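Local coordinates for protein blood group a-and b-cleaving endo-beta-galactosidase (Streptococcus pneumoniae, PDB 2YGL) that probably binds blood-group glycans through tandem family 51 carbohydrate-binding modules of an endo-beta-galactosidase that cleaves blood group A and B antigens, at residues K44-T49 against G88-A93; D66-I71 against S147-A152; S95-H100 against H155-E160; H100-R105 against G125-T130. All blocks are in the same frame, centred on the assembly; numbering follows the deposited sequence.

Contact 1: K44-T49 against G88-A93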
loop_
_atom_site.group_PDB
_atom_site.type_symbol
_atom_site.label_atom_id
_atom_site.label_comp_id
_atom_site.label_asym_id
_atom_site.label_seq_id
_atom_site.Cartn_x
_atom_site.Cartn_y
_atom_site.Cartn_z
ATOM N N LYS A 44 -9.944 -26.647 -19.294
ATOM C CA LYS A 44 -9.421 -25.341 -18.893
ATOM C C LYS A 44 -9.810 -24.259 -19.899
ATOM O O LYS A 44 -10.060 -24.551 -21.073
ATOM C CB LYS A 44 -7.894 -25.384 -18.769
ATOM C CG LYS A 44 -7.355 -26.252 -17.635
ATOM C CD LYS A 44 -5.829 -26.235 -17.623
ATOM C CE LYS A 44 -5.253 -27.179 -16.574
ATOM N NZ LYS A 44 -5.439 -26.668 -15.185
ATOM N N ILE A 45 -9.853 -23.015 -19.422
ATOM C CA ILE A 45 -10.028 -21.843 -20.276
ATOM C C ILE A 45 -8.883 -21.778 -21.287
ATOM O O ILE A 45 -7.712 -21.904 -20.918
ATOM C CB ILE A 45 -10.073 -20.537 -19.437
ATOM C CG1 ILE A 45 -11.371 -20.471 -18.626
ATOM C CG2 ILE A 45 -9.922 -19.296 -20.328
ATOM C CD1 ILE A 45 -11.343 -19.486 -17.475
ATOM N N SER A 46 -9.225 -21.612 -22.561
ATOM C CA SER A 46 -8.210 -21.471 -23.600
ATOM C C SER A 46 -8.591 -20.449 -24.662
ATOM O O SER A 46 -9.760 -20.311 -25.022
ATOM C CB SER A 46 -7.865 -22.821 -24.241
ATOM O OG SER A 46 -8.976 -23.386 -24.908
ATOM N N LEU A 47 -7.582 -19.739 -25.152
ATOM C CA LEU A 47 -7.771 -18.703 -26.156
ATOM C C LEU A 47 -6.729 -18.809 -27.250
ATOM O O LEU A 47 -5.620 -19.311 -27.029
ATOM C CB LEU A 47 -7.699 -17.312 -25.516
ATOM C CG LEU A 47 -8.915 -16.826 -24.724
ATOM C CD1 LEU A 47 -8.619 -15.498 -24.025
ATOM C CD2 LEU A 47 -10.125 -16.696 -25.629
ATOM N N LEU A 48 -7.102 -18.333 -28.432
ATOM C CA LEU A 48 -6.181 -18.204 -29.545
ATOM C C LEU A 48 -5.293 -16.988 -29.304
ATOM O O LEU A 48 -5.786 -15.870 -29.133
ATOM C CB LEU A 48 -6.969 -18.040 -30.846
ATOM C CG LEU A 48 -6.355 -18.461 -32.180
ATOM C CD1 LEU A 48 -6.073 -19.958 -32.211
ATOM C CD2 LEU A 48 -7.301 -18.082 -33.305
ATOM N N THR A 49 -3.984 -17.209 -29.265
ATOM C CA THR A 49 -3.033 -16.113 -29.115
ATOM C C THR A 49 -2.389 -15.779 -30.467
ATOM O O THR A 49 -2.878 -16.217 -31.512
ATOM C CB THR A 49 -1.980 -16.398 -28.003
ATOM O OG1 THR A 49 -1.192 -15.225 -27.775
ATOM C CG2 THR A 49 -1.066 -17.556 -28.369
ATOM N N GLY A 88 -11.486 -12.934 -24.923
ATOM C CA GLY A 88 -11.831 -13.530 -26.207
ATOM C C GLY A 88 -12.938 -14.544 -26.012
ATOM O O GLY A 88 -13.443 -14.715 -24.903
ATOM N N ILE A 89 -13.324 -15.209 -27.096
ATOM C CA ILE A 89 -14.295 -16.292 -27.025
ATOM C C ILE A 89 -13.530 -17.595 -26.823
ATOM O O ILE A 89 -12.586 -17.883 -27.561
ATOM C CB ILE A 89 -15.182 -16.357 -28.292
ATOM C CG1 ILE A 89 -15.975 -15.054 -28.447
ATOM C CG2 ILE A 89 -16.130 -17.558 -28.225
ATOM C CD1 ILE A 89 -16.653 -14.879 -29.800
ATOM N N ASP A 90 -13.932 -18.369 -25.817
ATOM C CA ASP A 90 -13.248 -19.618 -25.487
ATOM C C ASP A 90 -13.234 -20.604 -26.656
ATOM O O ASP A 90 -14.205 -20.703 -27.410
ATOM C CB ASP A 90 -13.880 -20.279 -24.264
ATOM C CG ASP A 90 -12.976 -21.323 -23.646
ATOM O OD1 ASP A 90 -12.076 -20.949 -22.864
ATOM O OD2 ASP A 90 -13.158 -22.516 -23.950
ATOM N N GLN A 91 -12.125 -21.328 -26.791
ATOM C CA GLN A 91 -11.952 -22.324 -27.850
ATOM C C GLN A 91 -12.989 -23.451 -27.805
ATOM O O GLN A 91 -13.214 -24.122 -28.810
ATOM C CB GLN A 91 -10.534 -22.906 -27.808
ATOM C CG GLN A 91 -9.453 -21.951 -28.303
ATOM C CD GLN A 91 -9.477 -21.776 -29.808
ATOM O OE1 GLN A 91 -9.918 -20.746 -30.317
ATOM N NE2 GLN A 91 -9.018 -22.790 -30.528
ATOM N N SER A 92 -13.622 -23.638 -26.647
ATOM C CA SER A 92 -14.655 -24.665 -26.464
ATOM C C SER A 92 -16.042 -24.256 -26.980
ATOM O O SER A 92 -16.989 -25.048 -26.916
ATOM C CB SER A 92 -14.758 -25.055 -24.984
ATOM O OG SER A 92 -15.309 -23.994 -24.218
ATOM N N ALA A 93 -16.166 -23.026 -27.480
ATOM C CA ALA A 93 -17.459 -22.495 -27.928
ATOM C C ALA A 93 -18.056 -23.263 -29.106
ATOM O O ALA A 93 -17.329 -23.786 -29.953
ATOM C CB ALA A 93 -17.339 -21.014 -28.281
HETATM O O HOH W 1 -11.301 -24.397 -23.449
#

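Contact 2: D66-I71 against S147-A152. With CA (calcium ion), chain C.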
loop_
_atom_site.group_PDB
_atom_site.type_symbol
_atom_site.label_atom_id
_atom_site.label_comp_id
_atom_site.label_asym_id
_atom_site.label_seq_id
_atom_site.Cartn_x
_atom_site.Cartn_y
_atom_site.Cartn_z
ATOM N N ASP A 66 -24.402 -11.199 -22.589
ATOM C CA ASP A 66 -25.799 -10.782 -22.693
ATOM C C ASP A 66 -25.847 -9.333 -23.186
ATOM O O ASP A 66 -25.044 -8.949 -24.036
ATOM C CB ASP A 66 -26.524 -10.955 -21.352
ATOM C CG ASP A 66 -27.985 -11.358 -21.520
ATOM O OD1 ASP A 66 -28.454 -11.478 -22.673
ATOM O OD2 ASP A 66 -28.667 -11.564 -20.496
ATOM N N SER A 67 -26.765 -8.527 -22.656
ATOM C CA SER A 67 -26.885 -7.132 -23.101
ATOM C C SER A 67 -26.971 -6.087 -21.974
ATOM O O SER A 67 -27.937 -5.328 -21.914
ATOM C CB SER A 67 -28.071 -6.986 -24.064
ATOM O OG SER A 67 -27.777 -7.580 -25.318
ATOM N N PRO A 68 -25.954 -6.026 -21.090
ATOM C CA PRO A 68 -24.777 -6.895 -21.028
ATOM C C PRO A 68 -24.861 -7.979 -19.953
ATOM O O PRO A 68 -25.720 -7.920 -19.071
ATOM C CB PRO A 68 -23.653 -5.920 -20.674
ATOM C CG PRO A 68 -24.338 -4.813 -19.884
ATOM C CD PRO A 68 -25.823 -4.873 -20.176
ATOM N N SER A 69 -23.976 -8.969 -20.053
ATOM C CA SER A 69 -23.640 -9.837 -18.930
ATOM C C SER A 69 -22.672 -9.045 -18.059
ATOM O O SER A 69 -21.720 -8.452 -18.570
ATOM C CB SER A 69 -22.982 -11.127 -19.430
ATOM O OG SER A 69 -22.138 -11.703 -18.441
ATOM N N VAL A 70 -22.921 -9.022 -16.752
ATOM C CA VAL A 70 -22.120 -8.217 -15.824
ATOM C C VAL A 70 -21.642 -9.035 -14.622
ATOM O O VAL A 70 -22.439 -9.673 -13.933
ATOM C CB VAL A 70 -22.899 -6.953 -15.330
ATOM C CG1 VAL A 70 -22.129 -6.223 -14.231
ATOM C CG2 VAL A 70 -23.188 -6.005 -16.482
ATOM N N ILE A 71 -20.331 -9.009 -14.385
ATOM C CA ILE A 71 -19.739 -9.606 -13.189
ATOM C C ILE A 71 -18.965 -8.521 -12.433
ATOM O O ILE A 71 -17.987 -7.962 -12.947
ATOM C CB ILE A 71 -18.827 -10.810 -13.534
ATOM C CG1 ILE A 71 -19.585 -11.819 -14.402
ATOM C CG2 ILE A 71 -18.330 -11.487 -12.258
ATOM C CD1 ILE A 71 -18.735 -12.520 -15.431
ATOM N N SER A 147 -16.298 -3.781 -12.812
ATOM C CA SER A 147 -17.292 -4.562 -13.540
ATOM C C SER A 147 -16.762 -5.138 -14.847
ATOM O O SER A 147 -16.167 -4.427 -15.664
ATOM C CB SER A 147 -18.542 -3.722 -13.808
ATOM O OG SER A 147 -19.338 -3.625 -12.643
ATOM N N LEU A 148 -16.991 -6.437 -15.023
ATOM C CA LEU A 148 -16.660 -7.153 -16.248
ATOM C C LEU A 148 -17.925 -7.287 -17.094
ATOM O O LEU A 148 -18.862 -7.998 -16.719
ATOM C CB LEU A 148 -16.077 -8.532 -15.916
ATOM C CG LEU A 148 -14.583 -8.684 -15.587
ATOM C CD1 LEU A 148 -14.077 -7.698 -14.532
ATOM C CD2 LEU A 148 -14.290 -10.116 -15.158
ATOM N N LYS A 149 -17.945 -6.593 -18.230
ATOM C CA LYS A 149 -19.139 -6.499 -19.069
ATOM C C LYS A 149 -18.919 -7.125 -20.442
ATOM O O LYS A 149 -17.893 -6.887 -21.078
ATOM C CB LYS A 149 -19.558 -5.036 -19.236
ATOM C CG LYS A 149 -19.870 -4.310 -17.931
ATOM C CD LYS A 149 -19.913 -2.793 -18.121
ATOM C CE LYS A 149 -21.216 -2.324 -18.755
ATOM N NZ LYS A 149 -21.183 -0.865 -19.061
ATOM N N SER A 150 -19.884 -7.922 -20.895
ATOM C CA SER A 150 -19.819 -8.521 -22.229
ATOM C C SER A 150 -21.144 -8.396 -22.973
ATOM O O SER A 150 -22.207 -8.723 -22.437
ATOM C CB SER A 150 -19.345 -9.979 -22.174
ATOM O OG SER A 150 -20.132 -10.752 -21.292
ATOM N N PHE A 151 -21.061 -7.915 -24.211
ATOM C CA PHE A 151 -22.241 -7.624 -25.023
ATOM C C PHE A 151 -22.421 -8.658 -26.138
ATOM O O PHE A 151 -21.582 -8.778 -27.034
ATOM C CB PHE A 151 -22.162 -6.198 -25.591
ATOM C CG PHE A 151 -22.290 -5.115 -24.545
ATOM C CD1 PHE A 151 -21.177 -4.677 -23.827
ATOM C CD2 PHE A 151 -23.526 -4.526 -24.281
ATOM C CE1 PHE A 151 -21.291 -3.675 -22.859
ATOM C CE2 PHE A 151 -23.651 -3.521 -23.316
ATOM C CZ PHE A 151 -22.530 -3.097 -22.603
ATOM N N ALA A 152 -23.526 -9.399 -26.062
ATOM C CA ALA A 152 -23.802 -10.525 -26.959
ATOM C C ALA A 152 -24.242 -10.113 -28.358
ATOM O O ALA A 152 -24.034 -10.857 -29.317
ATOM C CB ALA A 152 -24.845 -11.450 -26.340
HETATM CA CA CA C . -23.719 -13.009 -30.019
HETATM O O HOH W 2 -19.426 -10.357 -18.511
HETATM O O HOH W 3 -24.758 -12.294 -31.897
HETATM O O HOH W 4 -23.956 -15.163 -31.029
#

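Contact 3: S95-H100 against H155-E160. With CA (calcium ion), chain C.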
loop_
_atom_site.group_PDB
_atom_site.type_symbol
_atom_site.label_atom_id
_atom_site.label_comp_id
_atom_site.label_asym_id
_atom_site.label_seq_id
_atom_site.Cartn_x
_atom_site.Cartn_y
_atom_site.Cartn_z
ATOM N N SER A 95 -19.206 -22.987 -32.417
ATOM C CA SER A 95 -19.063 -22.070 -33.547
ATOM C C SER A 95 -19.481 -22.736 -34.865
ATOM O O SER A 95 -18.921 -22.441 -35.920
ATOM C CB SER A 95 -17.625 -21.553 -33.636
ATOM O OG SER A 95 -16.714 -22.603 -33.910
ATOM N N SER A 96 -20.473 -23.622 -34.790
ATOM C CA SER A 96 -20.907 -24.424 -35.941
ATOM C C SER A 96 -21.675 -23.619 -36.991
ATOM O O SER A 96 -21.766 -24.028 -38.151
ATOM C CB SER A 96 -21.745 -25.615 -35.472
ATOM O OG SER A 96 -22.849 -25.184 -34.700
ATOM N N ARG A 97 -22.232 -22.487 -36.573
ATOM C CA ARG A 97 -22.910 -21.555 -37.473
ATOM C C ARG A 97 -22.291 -20.168 -37.328
ATOM O O ARG A 97 -21.737 -19.841 -36.275
ATOM C CB ARG A 97 -24.408 -21.503 -37.160
ATOM C CG ARG A 97 -25.209 -22.695 -37.677
ATOM C CD ARG A 97 -26.547 -22.857 -36.955
ATOM N NE ARG A 97 -27.292 -21.600 -36.849
ATOM C CZ ARG A 97 -28.591 -21.509 -36.571
ATOM N NH1 ARG A 97 -29.325 -22.602 -36.384
ATOM N NH2 ARG A 97 -29.164 -20.314 -36.492
ATOM N N SER A 98 -22.389 -19.357 -38.379
ATOM C CA SER A 98 -21.777 -18.023 -38.399
ATOM C C SER A 98 -22.464 -16.997 -37.487
ATOM O O SER A 98 -21.906 -15.927 -37.231
ATOM C CB SER A 98 -21.697 -17.490 -39.834
ATOM O OG SER A 98 -22.988 -17.383 -40.402
ATOM N N ASP A 99 -23.664 -17.319 -37.006
ATOM C CA ASP A 99 -24.369 -16.465 -36.040
ATOM C C ASP A 99 -24.056 -16.866 -34.591
ATOM O O ASP A 99 -24.461 -16.189 -33.644
ATOM C CB ASP A 99 -25.887 -16.456 -36.304
ATOM C CG ASP A 99 -26.497 -17.852 -36.340
ATOM O OD1 ASP A 99 -25.791 -18.839 -36.048
ATOM O OD2 ASP A 99 -27.698 -17.965 -36.661
ATOM N N HIS A 100 -23.335 -17.976 -34.438
ATOM C CA HIS A 100 -22.840 -18.432 -33.143
ATOM C C HIS A 100 -21.433 -17.884 -32.912
ATOM O O HIS A 100 -20.690 -17.662 -33.868
ATOM C CB HIS A 100 -22.829 -19.962 -33.092
ATOM C CG HIS A 100 -24.182 -20.574 -32.898
ATOM N ND1 HIS A 100 -24.447 -21.493 -31.905
ATOM C CD2 HIS A 100 -25.348 -20.395 -33.564
ATOM C CE1 HIS A 100 -25.715 -21.857 -31.970
ATOM N NE2 HIS A 100 -26.285 -21.203 -32.966
ATOM N N HIS A 155 -27.659 -12.352 -30.815
ATOM C CA HIS A 155 -27.939 -13.608 -30.118
ATOM C C HIS A 155 -26.838 -13.914 -29.112
ATOM O O HIS A 155 -25.712 -13.446 -29.262
ATOM C CB HIS A 155 -28.041 -14.768 -31.111
ATOM C CG HIS A 155 -28.943 -14.498 -32.274
ATOM N ND1 HIS A 155 -30.316 -14.559 -32.180
ATOM C CD2 HIS A 155 -28.666 -14.171 -33.558
ATOM C CE1 HIS A 155 -30.848 -14.280 -33.357
ATOM N NE2 HIS A 155 -29.867 -14.041 -34.210
ATOM N N THR A 156 -27.162 -14.713 -28.100
ATOM C CA THR A 156 -26.176 -15.132 -27.105
ATOM C C THR A 156 -25.508 -16.467 -27.478
ATOM O O THR A 156 -24.568 -16.901 -26.809
ATOM C CB THR A 156 -26.809 -15.259 -25.702
ATOM O OG1 THR A 156 -27.770 -16.321 -25.708
ATOM C CG2 THR A 156 -27.487 -13.956 -25.287
ATOM N N TRP A 157 -25.996 -17.100 -28.545
ATOM C CA TRP A 157 -25.525 -18.423 -28.974
ATOM C C TRP A 157 -24.006 -18.482 -29.144
ATOM O O TRP A 157 -23.426 -17.690 -29.890
ATOM C CB TRP A 157 -26.199 -18.854 -30.284
ATOM C CG TRP A 157 -27.709 -18.749 -30.309
ATOM C CD1 TRP A 157 -28.574 -18.983 -29.273
ATOM C CD2 TRP A 157 -28.523 -18.414 -31.442
ATOM N NE1 TRP A 157 -29.872 -18.796 -29.689
ATOM C CE2 TRP A 157 -29.870 -18.447 -31.014
ATOM C CE3 TRP A 157 -28.244 -18.078 -32.775
ATOM C CZ2 TRP A 157 -30.939 -18.157 -31.873
ATOM C CZ3 TRP A 157 -29.307 -17.794 -33.631
ATOM C CH2 TRP A 157 -30.638 -17.836 -33.174
ATOM N N GLY A 158 -23.377 -19.414 -28.434
ATOM C CA GLY A 158 -21.933 -19.650 -28.535
ATOM C C GLY A 158 -21.025 -18.557 -27.990
ATOM O O GLY A 158 -19.805 -18.624 -28.159
ATOM N N ASP A 159 -21.608 -17.560 -27.325
ATOM C CA ASP A 159 -20.837 -16.427 -26.802
ATOM C C ASP A 159 -20.126 -16.749 -25.488
ATOM O O ASP A 159 -20.410 -16.151 -24.447
ATOM C CB ASP A 159 -21.727 -15.196 -26.640
ATOM C CG ASP A 159 -22.243 -14.668 -27.963
ATOM O OD1 ASP A 159 -21.783 -15.120 -29.037
ATOM O OD2 ASP A 159 -23.117 -13.781 -27.927
ATOM N N GLU A 160 -19.187 -17.689 -25.562
ATOM C CA GLU A 160 -18.422 -18.133 -24.407
ATOM C C GLU A 160 -17.285 -17.153 -24.130
ATOM O O GLU A 160 -16.126 -17.421 -24.465
ATOM C CB GLU A 160 -17.867 -19.545 -24.649
ATOM C CG GLU A 160 -18.926 -20.615 -24.898
ATOM C CD GLU A 160 -19.618 -21.067 -23.628
ATOM O OE1 GLU A 160 -18.923 -21.339 -22.625
ATOM O OE2 GLU A 160 -20.862 -21.159 -23.639
HETATM CA CA CA C . -23.719 -13.009 -30.019
HETATM O O HOH W 4 -23.956 -15.163 -31.029
HETATM O O HOH W 3 -24.758 -12.294 -31.897
#

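Contact 4: H100-R105 against G125-T130. With CA (calcium ion), chain C.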
loop_
_atom_site.group_PDB
_atom_site.type_symbol
_atom_site.label_atom_id
_atom_site.label_comp_id
_atom_site.label_asym_id
_atom_site.label_seq_id
_atom_site.Cartn_x
_atom_site.Cartn_y
_atom_site.Cartn_z
ATOM N N HIS A 100 -23.335 -17.976 -34.438
ATOM C CA HIS A 100 -22.840 -18.432 -33.143
ATOM C C HIS A 100 -21.433 -17.884 -32.912
ATOM O O HIS A 100 -20.690 -17.662 -33.868
ATOM C CB HIS A 100 -22.829 -19.962 -33.092
ATOM C CG HIS A 100 -24.182 -20.574 -32.898
ATOM N ND1 HIS A 100 -24.447 -21.493 -31.905
ATOM C CD2 HIS A 100 -25.348 -20.395 -33.564
ATOM C CE1 HIS A 100 -25.715 -21.857 -31.970
ATOM N NE2 HIS A 100 -26.285 -21.203 -32.966
ATOM N N ALA A 101 -21.080 -17.674 -31.642
ATOM C CA ALA A 101 -19.790 -17.087 -31.246
ATOM C C ALA A 101 -19.536 -15.707 -31.876
ATOM O O ALA A 101 -18.509 -15.477 -32.523
ATOM C CB ALA A 101 -18.626 -18.057 -31.529
ATOM N N VAL A 102 -20.489 -14.799 -31.681
ATOM C CA VAL A 102 -20.384 -13.430 -32.189
ATOM C C VAL A 102 -20.623 -12.464 -31.033
ATOM O O VAL A 102 -21.754 -12.293 -30.573
ATOM C CB VAL A 102 -21.373 -13.162 -33.358
ATOM C CG1 VAL A 102 -21.307 -11.704 -33.814
ATOM C CG2 VAL A 102 -21.083 -14.093 -34.533
ATOM N N VAL A 103 -19.544 -11.855 -30.557
ATOM C CA VAL A 103 -19.603 -10.943 -29.421
ATOM C C VAL A 103 -19.339 -9.523 -29.905
ATOM O O VAL A 103 -18.284 -9.237 -30.472
ATOM C CB VAL A 103 -18.601 -11.356 -28.309
ATOM C CG1 VAL A 103 -18.472 -10.269 -27.237
ATOM C CG2 VAL A 103 -19.034 -12.678 -27.681
ATOM N N ASP A 104 -20.316 -8.647 -29.689
ATOM C CA ASP A 104 -20.241 -7.266 -30.156
ATOM C C ASP A 104 -19.163 -6.458 -29.438
ATOM O O ASP A 104 -18.397 -5.740 -30.078
ATOM C CB ASP A 104 -21.603 -6.574 -30.016
ATOM C CG ASP A 104 -22.562 -6.912 -31.155
ATOM O OD1 ASP A 104 -22.334 -7.908 -31.881
ATOM O OD2 ASP A 104 -23.559 -6.173 -31.318
ATOM N N ARG A 105 -19.092 -6.597 -28.115
ATOM C CA ARG A 105 -18.251 -5.731 -27.296
ATOM C C ARG A 105 -17.949 -6.332 -25.922
ATOM O O ARG A 105 -18.798 -6.988 -25.319
ATOM C CB ARG A 105 -18.952 -4.381 -27.118
ATOM C CG ARG A 105 -18.054 -3.233 -26.727
ATOM C CD ARG A 105 -18.758 -1.896 -26.936
ATOM N NE ARG A 105 -19.825 -1.638 -25.970
ATOM C CZ ARG A 105 -21.126 -1.775 -26.221
ATOM N NH1 ARG A 105 -21.550 -2.176 -27.412
ATOM N NH2 ARG A 105 -22.011 -1.500 -25.277
ATOM N N GLY A 125 -16.127 -6.584 -33.142
ATOM C CA GLY A 125 -16.226 -7.453 -31.971
ATOM C C GLY A 125 -15.357 -8.694 -32.035
ATOM O O GLY A 125 -14.289 -8.681 -32.649
ATOM N N PHE A 126 -15.816 -9.765 -31.391
ATOM C CA PHE A 126 -15.080 -11.030 -31.364
ATOM C C PHE A 126 -15.828 -12.142 -32.083
ATOM O O PHE A 126 -17.045 -12.276 -31.948
ATOM C CB PHE A 126 -14.768 -11.462 -29.926
ATOM C CG PHE A 126 -13.766 -10.582 -29.228
ATOM C CD1 PHE A 126 -14.180 -9.444 -28.537
ATOM C CD2 PHE A 126 -12.409 -10.890 -29.259
ATOM C CE1 PHE A 126 -13.255 -8.627 -27.893
ATOM C CE2 PHE A 126 -11.475 -10.078 -28.616
ATOM C CZ PHE A 126 -11.897 -8.947 -27.931
ATOM N N ARG A 127 -15.075 -12.925 -32.851
ATOM C CA ARG A 127 -15.564 -14.151 -33.472
ATOM C C ARG A 127 -14.799 -15.334 -32.880
ATOM O O ARG A 127 -13.889 -15.142 -32.070
ATOM C CB ARG A 127 -15.372 -14.105 -34.994
ATOM C CG ARG A 127 -16.020 -12.913 -35.696
ATOM C CD ARG A 127 -17.541 -13.005 -35.704
ATOM N NE ARG A 127 -18.153 -11.905 -36.455
ATOM C CZ ARG A 127 -18.442 -10.708 -35.948
ATOM N NH1 ARG A 127 -18.184 -10.423 -34.672
ATOM N NH2 ARG A 127 -18.995 -9.786 -36.724
ATOM N N TYR A 128 -15.162 -16.547 -33.294
ATOM C CA TYR A 128 -14.577 -17.773 -32.752
ATOM C C TYR A 128 -13.056 -17.821 -32.921
ATOM O O TYR A 128 -12.356 -18.397 -32.091
ATOM C CB TYR A 128 -15.214 -19.006 -33.409
ATOM C CG TYR A 128 -14.560 -19.401 -34.714
ATOM C CD1 TYR A 128 -14.868 -18.733 -35.899
ATOM C CD2 TYR A 128 -13.608 -20.423 -34.757
ATOM C CE1 TYR A 128 -14.258 -19.079 -37.097
ATOM C CE2 TYR A 128 -12.989 -20.775 -35.950
ATOM C CZ TYR A 128 -13.322 -20.099 -37.115
ATOM O OH TYR A 128 -12.716 -20.438 -38.298
ATOM N N ASN A 129 -12.560 -17.220 -34.002
ATOM C CA ASN A 129 -11.135 -17.231 -34.317
ATOM C C ASN A 129 -10.442 -15.879 -34.115
ATOM O O ASN A 129 -9.313 -15.683 -34.575
ATOM C CB ASN A 129 -10.902 -17.749 -35.746
ATOM C CG ASN A 129 -11.470 -16.823 -36.810
ATOM O OD1 ASN A 129 -12.475 -16.143 -36.591
ATOM N ND2 ASN A 129 -10.830 -16.800 -37.978
ATOM N N THR A 130 -11.115 -14.951 -33.434
ATOM C CA THR A 130 -10.492 -13.676 -33.081
ATOM C C THR A 130 -9.471 -13.909 -31.974
ATOM O O THR A 130 -9.799 -14.465 -30.919
ATOM C CB THR A 130 -11.518 -12.621 -32.625
ATOM O OG1 THR A 130 -12.566 -12.524 -33.590
ATOM C CG2 THR A 130 -10.854 -11.255 -32.476
HETATM CA CA CA C . -23.719 -13.009 -30.019
HETATM O O HOH W 5 -17.558 -16.828 -34.635
HETATM O O HOH W 6 -20.510 -8.211 -33.887
HETATM O O HOH W 3 -24.758 -12.294 -31.897
HETATM O O HOH W 4 -23.956 -15.163 -31.029
#

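Contact 1: K44-T49 against G88-A93
Ser46 and Asp90 meet where the side chain of a turn residue, in the loop after strand 82-87, turns back onto the backbone of strand 45-48, which pairs with strand 54-57. Asp90 CG stands anti to its own backbone N (chi1 -163°), and OD1 accepts Ser46 N at 2.9 Å on its syn side, with the donor lifted 30° from the carboxylate plane. The next residue along answers this bond, since Gln91 N gives its hydrogen to Ser46 O at 3.1 Å. Both polar backbone atoms of Ser46 are thus held by consecutive residues. Beside them Ser46 OG rests on Gln91 CB at 3.3 Å. Leu47 CD2 lies 3.3 Å from Ile89 O and against Gly88, where the absence of a CB makes room for the methyl.

A second shell fixes the carboxylate. Asp90 OD2 takes Ser92 N at 3.0 Å, an Asx turn within the type I turn 90-93, and Ser92 OG at 2.6 Å from the opposite face of its plane. A water joins OD2 to Lys44 O and Ser46 OG. Ser46 N, Ser92 N, Ser92 OG and this water would probably favour the ionised carboxylate, offsetting the nearby carbonyl Ser46 O.

Contact 2: D66-I71 against S147-A152
Ser69, Val70 and Ile71 pair with Ser150, Lys149 and Leu148 as neighbouring antiparallel strands in a five-stranded sheet of the carbohydrate-binding module. Ser69 and Ser150 form a hydrogen-bonded pair, each N donating to the other's O at 3.0 Å. Ile71 and Leu148 form the next such pair, with Leu148 N to Ile71 O at 2.8 Å. A water donates to Ser69 O and hydrogen-bonds Ser150 OG.

Between these pairs lies the non-hydrogen-bonded pair Val70 and Lys149, whose side chains run side by side, Val70 CG2 meeting Lys149 CG at 4.0 Å; the amine beyond is taken by Glu109. Strand 145-151 occupies the middle of its sheet, with strand 105-110 on its other flank, and Ile71, Leu148 and Ser150 turn to the face that meets residues of strands 60-64 and 160-171.

Toward the calcium site the pairing gives way to a loop with a cis peptide bond before Pro68. Pro68 CB lies over the face of the Phe151 ring, 3.6 Å from its centroid and 16° off the normal, a CH-pi contact displaced toward CE2 and CZ. Arg105 makes a cation-pi contact with the same ring. Ala152 N donates to Asp66 O at 2.6 Å, and Ala152 O then binds the calcium ion at 2.3 Å.

Contact 3: S95-H100 against H155-E160
Trp157 reaches across to His100 and Asp99, and its side chain can be read outward from the backbone. CB sits almost squarely over the centre of the His100 imidazole, 3.4 Å from the centroid and 7° off the normal, a CH-pi contact. Chi1 (-50°) sets CG anti to the carbonyl carbon. The five-membered ring makes an offset stack with the His100 ring, the planes 30° apart. CE3 follows at 3.7 Å from His100 NE2. On the six-membered ring, CZ3 meets Asp99 OD2 at 3.4 Å, the oxygen lying at the indole edge near its plane; the same CZ3 lies over the centre of the His155 ring.

Arg97 holds that carboxylate side-on in a salt bridge, NH2 to OD2 at 2.8 Å and NE to OD1 at 3.2 Å, each oxygen using its syn lone pair. His100 ND1, by contrast, is buried without a polar partner. Trp157 O and Asp99 O both lie within hydrogen-bonding distance of a calcium-bound water, which cannot serve every acceptor around it at once. His155 O and Asp159 OD2 bind the same ion. The contact joins two surface loops, one running from strand 82-87 to 105-110, the other from strand 145-151 to 160-171.

Contact 4: H100-R105 against G125-T130
Val103 and Phe126 exchange the two backbone hydrogen bonds of this contact. Val103 N reaches Phe126 O at 2.9 Å with an almost straight N-H...O angle of 175°, and Phe126 N returns to Val103 O at 2.7 Å. Weaker CA-H...O contacts extend the pairing, among them Arg127 CA to Ala101 O at 3.4 Å. A water also spans Ala101 O and Tyr128 N, two residues along from the bridge, giving a hydrogen to Ala101 O at 2.7 Å and accepting one from Tyr128 N.

The pairing is a single antiparallel bridge between the loop that joins strands 82-87 and 105-110 and the loop that joins strands 113-117 and 133-138. It holds the backbone that supplies Val102 O to the calcium ion, at 2.2 Å, a site completed by Ala152, His155, Asp159 and two waters. Just beyond, Asp104 and Arg105 both face Phe151 in a classic beta bulge.

Side-chain contacts flank the bridge. Val102 CG1, anti to its backbone N (chi1 176°), lies over one face of the Arg127 guanidinium, 3.5 Å from NH1, which bonds Glu124 O. The apolar pairs are Ala101 CB with Tyr128 CB, at 4.0 Å, and Val103 CB with Phe126 CB. Among bonds inside one loop, Arg127 N donates to Thr130 OG1 at 2.6 Å, bracing the type I turn 127-130.

All four contacts belong to the first of two similar modules, yet their chemistry follows their place. Contact 1 is buried and rests on a carboxylate and backbone bonds; contact 3 lies at the surface and relies on aromatic rings, with a salt bridge inside one loop beside them; contacts 2 and 4 are partly buried and use strand pairing, regular in one and cut to a single bridge in the other. Contacts 2, 3 and 4 converge on one calcium ion, each supplying different protein ligands, while contact 1 stands apart from it. Contacts 3 and 4 share His100. Contact 1 meets contact 3 through Asp90 and Glu160, and contact 4 through Ile89; Phe151 of contact 2 joins Arg105 of contact 4.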